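Local coordinates for putative periplasmic protein (Bacteroides vulgatus ATCC 8482, PDB 3DUE) that is of unknown function but belongs to a superfamily of PepSY-like bacterial periplasmic proteins with a possible inhibitory role, at residues 115-118 and 119-123; 11-15 and 16-20. One frame throughout, in Å; residues are numbered along the deposited sequence.

Interaction 1 of 2, residues 115-118 and 119-123; sequences KFDM and QFNVI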
ATOM      1  N   LYS A 115      13.812   4.008  -0.915  1.00 21.31           N
ATOM      2  CA  LYS A 115      13.735   2.995   0.107  1.00 22.35           C
ATOM      3  C   LYS A 115      14.166   3.583   1.450  1.00 20.91           C
ATOM      4  O   LYS A 115      15.259   4.145   1.577  1.00 18.29           O
ATOM      5  CB  LYS A 115      14.671   1.837  -0.224  1.00 23.78           C
ATOM      6  CG  LYS A 115      14.534   0.644   0.717  1.00 25.78           C
ATOM      7  CD  LYS A 115      15.644  -0.394   0.413  1.00 26.80           C
ATOM      8  CE  LYS A 115      15.427  -1.720   1.157  1.00 28.39           C
ATOM      9  NZ  LYS A 115      16.629  -2.646   1.008  1.00 27.73           N
ATOM     10  N   PHE A 116      13.327   3.404   2.457  1.00 19.53           N
ATOM     11  CA  PHE A 116      13.613   3.860   3.808  1.00 20.99           C
ATOM     12  C   PHE A 116      13.577   2.634   4.712  1.00 21.36           C
ATOM     13  O   PHE A 116      12.727   1.760   4.495  1.00 21.53           O
ATOM     14  CB  PHE A 116      12.483   4.744   4.332  1.00 21.45           C
ATOM     15  CG  PHE A 116      12.215   6.004   3.554  1.00 21.71           C
ATOM     16  CD1 PHE A 116      11.312   6.015   2.463  1.00 22.15           C
ATOM     17  CD2 PHE A 116      12.757   7.199   3.966  1.00 22.32           C
ATOM     18  CE1 PHE A 116      11.031   7.208   1.792  1.00 22.18           C
ATOM     19  CE2 PHE A 116      12.471   8.403   3.282  1.00 21.80           C
ATOM     20  CZ  PHE A 116      11.612   8.396   2.202  1.00 22.17           C
ATOM     21  N   ASP A 117      14.430   2.581   5.739  1.00 20.87           N
ATOM     22  CA  ASP A 117      14.322   1.506   6.750  1.00 20.57           C
ATOM     23  C   ASP A 117      13.252   1.958   7.746  1.00 22.59           C
ATOM     24  O   ASP A 117      12.664   3.016   7.580  1.00 22.57           O
ATOM     25  CB  ASP A 117      15.662   1.161   7.419  1.00 20.01           C
ATOM     26  CG  ASP A 117      16.251   2.299   8.224  1.00 19.51           C
ATOM     27  OD1 ASP A 117      15.505   3.254   8.543  1.00 21.42           O
ATOM     28  OD2 ASP A 117      17.460   2.225   8.571  1.00 20.44           O
HETATM   29  N   MSE A 118      13.022   1.180   8.807  1.00 23.16           N
HETATM   30  CA  MSE A 118      11.933   1.498   9.765  1.00 23.60           C
HETATM   31  C   MSE A 118      12.161   2.768  10.574  1.00 21.55           C
HETATM   32  O   MSE A 118      11.226   3.339  11.167  1.00 22.12           O
HETATM   33  CB  MSE A 118      11.703   0.318  10.708  1.00 24.37           C
HETATM   34  CG  MSE A 118      11.042  -0.896  10.070  1.00 24.79           C
HETATM   35 SE   MSE A 118       9.237  -0.510   9.512  0.75 25.28          SE
HETATM   36  CE  MSE A 118       9.382  -0.591   7.599  1.00 25.15           C
ATOM     37  N   GLN A 119      13.406   3.211  10.587  1.00 20.05           N
ATOM     38  CA  GLN A 119      13.771   4.444  11.276  0.50 19.65           C
ATOM     39  C   GLN A 119      13.857   5.597  10.295  1.00 19.66           C
ATOM     40  O   GLN A 119      14.272   6.704  10.642  1.00 20.11           O
ATOM     41  CB  GLN A 119      15.077   4.259  12.052  0.50 19.00           C
ATOM     42  CG  GLN A 119      14.924   3.246  13.161  0.50 19.17           C
ATOM     43  CD  GLN A 119      13.873   3.652  14.196  0.50 19.12           C
ATOM     44  OE1 GLN A 119      13.872   4.786  14.722  0.50 15.72           O
ATOM     45  NE2 GLN A 119      12.980   2.712  14.510  0.50 19.64           N
ATOM     46  N   PHE A 120      13.456   5.337   9.056  1.00 18.50           N
ATOM     47  CA  PHE A 120      13.430   6.362   8.025  1.00 19.80           C
ATOM     48  C   PHE A 120      14.768   6.859   7.534  1.00 19.93           C
ATOM     49  O   PHE A 120      14.872   7.950   7.000  1.00 19.37           O
ATOM     50  CB  PHE A 120      12.519   7.508   8.450  1.00 21.71           C
ATOM     51  CG  PHE A 120      11.160   7.043   8.852  1.00 21.38           C
ATOM     52  CD1 PHE A 120      10.312   6.513   7.924  1.00 22.29           C
ATOM     53  CD2 PHE A 120      10.735   7.136  10.156  1.00 23.00           C
ATOM     54  CE1 PHE A 120       9.072   6.087   8.289  1.00 23.13           C
ATOM     55  CE2 PHE A 120       9.495   6.679  10.531  1.00 22.72           C
ATOM     56  CZ  PHE A 120       8.666   6.163   9.584  1.00 23.20           C
ATOM     57  N   ASN A 121      15.795   6.035   7.681  1.00 18.67           N
ATOM     58  CA  ASN A 121      17.052   6.307   6.996  1.00 18.16           C
ATOM     59  C   ASN A 121      16.838   5.970   5.523  1.00 18.34           C
ATOM     60  O   ASN A 121      16.254   4.943   5.234  1.00 17.11           O
ATOM     61  CB  ASN A 121      18.140   5.419   7.557  1.00 17.92           C
ATOM     62  CG  ASN A 121      18.438   5.731   8.985  1.00 18.07           C
ATOM     63  OD1 ASN A 121      18.912   6.830   9.308  1.00 17.93           O
ATOM     64  ND2 ASN A 121      18.211   4.752   9.860  1.00 17.21           N
ATOM     65  N   VAL A 122      17.260   6.847   4.618  1.00 17.52           N
ATOM     66  CA  VAL A 122      17.165   6.556   3.196  1.00 17.12           C
ATOM     67  C   VAL A 122      18.260   5.535   2.852  1.00 17.20           C
ATOM     68  O   VAL A 122      19.438   5.755   3.109  1.00 13.98           O
ATOM     69  CB  VAL A 122      17.270   7.851   2.366  1.00 17.81           C
ATOM     70  CG1 VAL A 122      17.386   7.548   0.858  1.00 18.60           C
ATOM     71  CG2 VAL A 122      16.018   8.717   2.651  1.00 19.49           C
ATOM     72  N   ILE A 123      17.843   4.378   2.351  1.00 17.87           N
ATOM     73  CA  ILE A 123      18.766   3.304   1.995  1.00 21.07           C
ATOM     74  C   ILE A 123      19.170   3.348   0.521  1.00 22.46           C
ATOM     75  O   ILE A 123      20.335   3.171   0.187  1.00 23.52           O
ATOM     76  CB  ILE A 123      18.155   1.929   2.304  1.00 22.75           C
ATOM     77  CG1 ILE A 123      17.710   1.860   3.761  1.00 23.34           C
ATOM     78  CG2 ILE A 123      19.157   0.823   2.023  1.00 22.86           C
ATOM     79  CD1 ILE A 123      18.809   2.164   4.760  1.00 22.03           C
TER

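Interaction 2 of 2, residues 11-15 and 16-20; sequences NQLPQ and TAQTF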
ATOM      1  N   ASN A  11     -16.349  -8.345   3.729  1.00 25.53           N
ATOM      2  CA  ASN A  11     -16.569  -8.709   5.131  1.00 26.61           C
ATOM      3  C   ASN A  11     -15.734  -9.886   5.631  1.00 25.17           C
ATOM      4  O   ASN A  11     -15.817 -10.229   6.794  1.00 27.29           O
ATOM      5  CB  ASN A  11     -18.043  -8.920   5.447  1.00 27.84           C
ATOM      6  CG  ASN A  11     -18.636 -10.083   4.721  1.00 30.11           C
ATOM      7  OD1 ASN A  11     -17.940 -10.956   4.162  1.00 31.60           O
ATOM      8  ND2 ASN A  11     -19.951 -10.132   4.749  1.00 31.31           N
ATOM      9  N   GLN A  12     -14.968 -10.524   4.756  1.00 25.24           N
ATOM     10  CA  GLN A  12     -14.028 -11.577   5.142  1.00 24.54           C
ATOM     11  C   GLN A  12     -12.600 -11.036   5.390  1.00 25.62           C
ATOM     12  O   GLN A  12     -11.695 -11.786   5.757  1.00 25.91           O
ATOM     13  CB  GLN A  12     -14.000 -12.708   4.126  1.00 24.98           C
ATOM     14  CG  GLN A  12     -15.329 -13.446   4.022  1.00 24.43           C
ATOM     15  CD  GLN A  12     -15.318 -14.521   2.954  1.00 24.98           C
ATOM     16  OE1 GLN A  12     -15.310 -14.222   1.761  1.00 23.92           O
ATOM     17  NE2 GLN A  12     -15.347 -15.787   3.382  1.00 24.54           N
ATOM     18  N   LEU A  13     -12.379  -9.750   5.160  1.00 24.91           N
ATOM     19  CA  LEU A  13     -11.092  -9.133   5.502  1.00 22.38           C
ATOM     20  C   LEU A  13     -11.012  -8.884   7.010  1.00 21.50           C
ATOM     21  O   LEU A  13     -12.047  -8.625   7.659  1.00 20.99           O
ATOM     22  CB  LEU A  13     -10.983  -7.773   4.767  1.00 22.22           C
ATOM     23  CG  LEU A  13     -10.903  -7.661   3.257  1.00 22.86           C
ATOM     24  CD1 LEU A  13     -11.285  -6.212   2.761  1.00 19.86           C
ATOM     25  CD2 LEU A  13      -9.544  -8.072   2.712  1.00 22.58           C
ATOM     26  N   PRO A  14      -9.788  -8.901   7.589  1.00 21.72           N
ATOM     27  CA  PRO A  14      -9.696  -8.536   8.968  1.00 22.00           C
ATOM     28  C   PRO A  14     -10.326  -7.153   9.167  1.00 21.54           C
ATOM     29  O   PRO A  14     -10.275  -6.299   8.273  1.00 19.93           O
ATOM     30  CB  PRO A  14      -8.184  -8.512   9.223  1.00 21.79           C
ATOM     31  CG  PRO A  14      -7.632  -9.462   8.216  1.00 22.50           C
ATOM     32  CD  PRO A  14      -8.464  -9.191   7.012  1.00 21.04           C
ATOM     33  N   GLN A  15     -10.936  -6.962  10.330  1.00 21.42           N
ATOM     34  CA  GLN A  15     -11.570  -5.716  10.708  1.00 22.25           C
ATOM     35  C   GLN A  15     -10.713  -4.467  10.389  1.00 21.99           C
ATOM     36  O   GLN A  15     -11.217  -3.482   9.842  1.00 21.15           O
ATOM     37  CB  GLN A  15     -11.852  -5.750  12.210  1.00 22.83           C
ATOM     38  CG  GLN A  15     -12.454  -4.482  12.689  1.00 24.96           C
ATOM     39  CD  GLN A  15     -12.587  -4.300  14.190  1.00 24.58           C
ATOM     40  OE1 GLN A  15     -12.823  -3.175  14.598  1.00 27.49           O
ATOM     41  NE2 GLN A  15     -12.473  -5.365  15.018  1.00 23.88           N
ATOM     42  N   THR A  16      -9.439  -4.520  10.735  1.00 21.71           N
ATOM     43  CA  THR A  16      -8.530  -3.379  10.534  1.00 22.56           C
ATOM     44  C   THR A  16      -8.413  -2.985   9.046  1.00 22.04           C
ATOM     45  O   THR A  16      -8.396  -1.784   8.732  1.00 22.09           O
ATOM     46  CB  THR A  16      -7.150  -3.665  11.189  1.00 23.33           C
ATOM     47  OG1 THR A  16      -7.357  -3.930  12.585  1.00 21.77           O
ATOM     48  CG2 THR A  16      -6.199  -2.465  11.047  1.00 25.31           C
ATOM     49  N   ALA A  17      -8.360  -3.984   8.153  1.00 20.14           N
ATOM     50  CA  ALA A  17      -8.351  -3.749   6.720  1.00 21.05           C
ATOM     51  C   ALA A  17      -9.684  -3.144   6.247  1.00 21.47           C
ATOM     52  O   ALA A  17      -9.688  -2.275   5.396  1.00 22.13           O
ATOM     53  CB  ALA A  17      -8.010  -4.992   5.983  1.00 19.42           C
ATOM     54  N   GLN A  18     -10.820  -3.589   6.786  1.00 21.20           N
ATOM     55  CA  GLN A  18     -12.089  -2.979   6.398  1.00 20.19           C
ATOM     56  C   GLN A  18     -12.124  -1.509   6.815  1.00 20.43           C
ATOM     57  O   GLN A  18     -12.612  -0.643   6.066  1.00 20.24           O
ATOM     58  CB  GLN A  18     -13.270  -3.727   6.995  1.00 20.62           C
ATOM     59  CG  GLN A  18     -13.368  -5.154   6.508  1.00 21.50           C
ATOM     60  CD  GLN A  18     -14.554  -5.833   7.093  1.00 23.47           C
ATOM     61  OE1 GLN A  18     -15.668  -5.279   7.044  1.00 23.92           O
ATOM     62  NE2 GLN A  18     -14.343  -6.993   7.711  1.00 21.82           N
ATOM     63  N   THR A  19     -11.652  -1.207   8.016  1.00 20.24           N
ATOM     64  CA  THR A  19     -11.642   0.171   8.523  1.00 21.43           C
ATOM     65  C   THR A  19     -10.694   1.042   7.690  1.00 21.96           C
ATOM     66  O   THR A  19     -10.962   2.211   7.448  1.00 21.03           O
ATOM     67  CB  THR A  19     -11.209   0.217  10.008  1.00 21.84           C
ATOM     68  OG1 THR A  19     -12.202  -0.437  10.791  1.00 23.46           O
ATOM     69  CG2 THR A  19     -11.045   1.662  10.533  1.00 22.58           C
ATOM     70  N   PHE A  20      -9.567   0.477   7.313  1.00 21.48           N
ATOM     71  CA  PHE A  20      -8.621   1.196   6.476  1.00 22.93           C
ATOM     72  C   PHE A  20      -9.277   1.633   5.138  1.00 22.71           C
ATOM     73  O   PHE A  20      -9.159   2.797   4.727  1.00 21.93           O
ATOM     74  CB  PHE A  20      -7.390   0.344   6.244  1.00 22.37           C
ATOM     75  CG  PHE A  20      -6.337   1.020   5.419  1.00 22.70           C
ATOM     76  CD1 PHE A  20      -5.343   1.780   6.034  1.00 23.64           C
ATOM     77  CD2 PHE A  20      -6.329   0.883   4.052  1.00 24.06           C
ATOM     78  CE1 PHE A  20      -4.371   2.375   5.274  1.00 22.99           C
ATOM     79  CE2 PHE A  20      -5.341   1.483   3.292  1.00 23.37           C
ATOM     80  CZ  PHE A  20      -4.391   2.224   3.905  1.00 21.87           C
TER
HETATM   81  O   HOH W   1     -15.922  -9.088   9.215  1.00 32.24           O
HETATM   82  O   HOH W   2     -11.089  -1.191  13.241  0.50  8.21           O

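Interaction 1 of 2, residues 115-118 and 119-123
Gln119 turns its backbone N toward the Asp117 carboxylate, giving OD1 a hydrogen bond of 2.9 Å, the bond that defines an Asx turn. With chi1 at 64°, the Asp117 side chain folds over the bend it starts rather than projecting from the strand. Phe120 N then closes a type I turn with a bond to Asp117 O (2.9 Å). The Phe120 ring has Met118 O over one face, 3.8 Å from CE2 and offset toward the rim; elsewhere it meets the ring of Tyr104 and touches helix 79-88. Phe120 has a positive phi of 70°, and Asp117 N bonds to Asn121 O (3.0 Å), which makes this hairpin between strands 113-117 and 122-126 a 3:5 hairpin, a type I turn with a G1 beta bulge. Asn121 grips the same carboxylate twice. Its N reaches OD1 on the face opposite the one used by Gln119 N, while ND2 donates to the syn lone pair of OD2 at 2.9 Å. Carboxylate and amide planes stand 79° apart, yet OD2 lies close to the amide plane. Three donors thus fix the rotation of the Asp117 carboxylate and probably favour its charged form. Val122 pairs with Phe116 as an antiparallel non-hydrogen-bonded pair; the two side chains run side by side on the face covered by helix 79-88, with Val122 CG2 3.6 Å from Phe116 CE2. Ile123 N donates to Lys115 O (2.7 Å), and its CB rests 3.9 Å from CD of the extended Lys115 chain.

Interaction 2 of 2, residues 11-15 and 16-20
With chi1 at -63° and chi2 at -179°, the Gln18 side chain leans back toward the start of its helix and stretches along it, so that its amide arrives beside the carbonyl of Leu13. NE2 donates to Leu13 O at 2.8 Å in a nearly straight bond (162°); the acceptor lies close to the amide plane, while the donor sits tilted from the carbonyl plane. On the way, Gln18 CG passes 3.9 Å from Leu13 CB. The amide nitrogen also gives a hydrogen bond to a water, which in turn donates to Asn11 O (2.7 Å), so the side chain of one helical residue ties down two carbonyls of the preceding loop. Pro14 is the N-cap of helix 15-24, and its carbonyl accepts Gln18 N (3.1 Å), the first i to i+4 bond of the helix. The next rung of the alpha-helix follows as Thr19 N bonds to Gln15 O at 2.9 Å. On the buried side, Ala17 CB lies 4.2 Å from Leu13 CB and also approaches the Pro14 ring at CD, while Leu13 and Pro14 reach down onto Tyr44 of strand 41-48, laying the helix start against the sheet. Gln15 takes the outer side: its chain is extended, and a second water bridges its OE1 to Thr19 OG1, which is 2.8 Å from that water.

Interaction 2 comes first along the chain, at the entry to helix 15-24, and interaction 1 comes near the C-terminal end, in the hairpin of strands 113-117 and 122-126. Their centres are about 28 Å apart and their nearest atoms about 14 Å, so they do not touch, and they lie on opposite sides of the chain's centre. What they share is the long antiparallel sheet. Interaction 1 joins its last two strands, with helix 79-88 against one face; interaction 2 seats the first helix over strand 41-48. They belong to separate PepSY-like regions, consistent with a chain built from two related parts, each with a helix packed on sheet.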